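Local structure of phenazine biosynthesis protein PhzF family (Enterococcus faecalis, 1S7J) at residues Y24-E27 / K28-P31. The protein is a PhzF-family protein that probably acts as an isomerase. Numbering follows the deposited sequence.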
loop_
_atom_site.group_PDB
_atom_site.type_symbol
_atom_site.label_atom_id
_atom_site.label_comp_id
_atom_site.label_asym_id
_atom_site.label_seq_id
_atom_site.Cartn_x
_atom_site.Cartn_y
_atom_site.Cartn_z
ATOM N N TYR A 24 -10.594 6.337 -11.513
ATOM C CA TYR A 24 -11.573 7.040 -12.327
ATOM C C TYR A 24 -11.734 8.456 -11.856
ATOM O O TYR A 24 -12.155 8.691 -10.702
ATOM C CB TYR A 24 -12.940 6.370 -12.254
ATOM C CG TYR A 24 -13.088 5.124 -13.061
ATOM C CD1 TYR A 24 -12.403 3.963 -12.723
ATOM C CD2 TYR A 24 -13.950 5.085 -14.159
ATOM C CE1 TYR A 24 -12.573 2.786 -13.451
ATOM C CE2 TYR A 24 -14.132 3.919 -14.893
ATOM C CZ TYR A 24 -13.446 2.773 -14.536
ATOM O OH TYR A 24 -13.656 1.621 -15.226
ATOM N N VAL A 25 -11.364 9.423 -12.696
ATOM C CA VAL A 25 -11.539 10.823 -12.355
ATOM C C VAL A 25 -12.858 11.236 -13.007
ATOM O O VAL A 25 -12.953 11.355 -14.217
ATOM C CB VAL A 25 -10.387 11.725 -12.865
ATOM C CG1 VAL A 25 -10.600 13.153 -12.371
ATOM C CG2 VAL A 25 -9.044 11.213 -12.371
ATOM N N LEU A 26 -13.878 11.398 -12.169
ATOM C CA LEU A 26 -15.224 11.759 -12.606
ATOM C C LEU A 26 -15.513 13.254 -12.451
ATOM O O LEU A 26 -14.902 13.933 -11.616
ATOM C CB LEU A 26 -16.255 10.978 -11.774
ATOM C CG LEU A 26 -15.979 9.512 -11.435
ATOM C CD1 LEU A 26 -16.926 9.043 -10.355
ATOM C CD2 LEU A 26 -16.113 8.668 -12.676
ATOM N N GLU A 27 -16.446 13.759 -13.249
ATOM C CA GLU A 27 -16.822 15.166 -13.180
ATOM C C GLU A 27 -17.916 15.381 -12.131
ATOM O O GLU A 27 -18.208 16.509 -11.740
ATOM C CB GLU A 27 -17.261 15.681 -14.557
ATOM C CG GLU A 27 -18.293 14.824 -15.272
ATOM C CD GLU A 27 -18.640 15.356 -16.657
ATOM O OE1 GLU A 27 -17.706 15.674 -17.428
ATOM O OE2 GLU A 27 -19.847 15.453 -16.974
ATOM N N LYS A 28 -18.518 14.269 -11.702
ATOM C CA LYS A 28 -19.569 14.239 -10.685
ATOM C C LYS A 28 -19.642 12.810 -10.131
ATOM O O LYS A 28 -19.078 11.886 -10.706
ATOM C CB LYS A 28 -20.924 14.666 -11.269
ATOM C CG LYS A 28 -21.361 13.878 -12.486
ATOM C CD LYS A 28 -22.645 14.427 -13.081
ATOM C CE LYS A 28 -23.019 13.675 -14.356
ATOM N NZ LYS A 28 -24.329 14.110 -14.907
ATOM N N TRP A 29 -20.299 12.637 -9.001
ATOM C CA TRP A 29 -20.400 11.329 -8.396
ATOM C C TRP A 29 -21.405 10.366 -9.012
ATOM O O TRP A 29 -22.549 10.727 -9.296
ATOM C CB TRP A 29 -20.666 11.445 -6.911
ATOM C CG TRP A 29 -19.463 11.787 -6.107
ATOM C CD1 TRP A 29 -19.282 12.892 -5.337
ATOM C CD2 TRP A 29 -18.266 10.992 -5.955
ATOM N NE1 TRP A 29 -18.061 12.843 -4.708
ATOM C CE2 TRP A 29 -17.419 11.688 -5.070
ATOM C CE3 TRP A 29 -17.838 9.773 -6.478
ATOM C CZ2 TRP A 29 -16.159 11.199 -4.698
ATOM C CZ3 TRP A 29 -16.586 9.291 -6.107
ATOM C CH2 TRP A 29 -15.767 10.005 -5.228
ATOM N N LEU A 30 -20.951 9.135 -9.203
ATOM C CA LEU A 30 -21.783 8.067 -9.728
ATOM C C LEU A 30 -22.462 7.436 -8.511
ATOM O O LEU A 30 -22.011 7.636 -7.379
ATOM C CB LEU A 30 -20.906 7.006 -10.423
ATOM C CG LEU A 30 -20.297 7.321 -11.793
ATOM C CD1 LEU A 30 -19.183 6.334 -12.113
ATOM C CD2 LEU A 30 -21.382 7.281 -12.867
ATOM N N PRO A 31 -23.574 6.717 -8.720
ATOM C CA PRO A 31 -24.263 6.080 -7.594
ATOM C C PRO A 31 -23.330 5.052 -6.943
ATOM O O PRO A 31 -22.444 4.519 -7.609
ATOM C CB PRO A 31 -25.445 5.404 -8.266
ATOM C CG PRO A 31 -25.756 6.334 -9.410
ATOM C CD PRO A 31 -24.380 6.621 -9.952
#
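Between Leu26 and Leu30 the backbone turns sharply at the surface of the molecule: it leaves strand 19-25 extended, bends at Glu27 (phi/psi -87°/-14°), and runs extended again from Lys28 until Pro31 takes the N-cap position of helix 32-42. No hydrogen bond joins the two halves of this connection; the side-chain contacts centre on Leu26. Leu26 CB lies 3.2 Å from Lys28 O, placing the start of the side chain against the carbonyl just past the bend. With CG anti to the carbonyl carbon (chi1 -40°), the two methyls are carried toward the residues after the bend. Leu26 CD1 meets the indole of Trp29 obliquely, 4.0 Å from Trp29 CE3. Leu26 CD2 sits 3.9 Å from Leu30 CD1, the two leucine side chains crossing at about a right angle. Glu27 and Lys28 both extend beyond CG on the exposed side; Glu27 OE2 and Lys28 NZ are 5.1 Å apart, too far for a salt bridge, though their opposite charges may attract weakly. Tyr3 touches both leucines, whereas Met35 of the following helix meets Trp29 and Leu30; Arg60 makes a cation-pi contact with the indole. The whole is a strand-to-helix connection in a PhzF-family protein, its apolar side chains packed between strands 2-10 and 47-53 and helix 32-42, away from the predicted active-site residue Glu46.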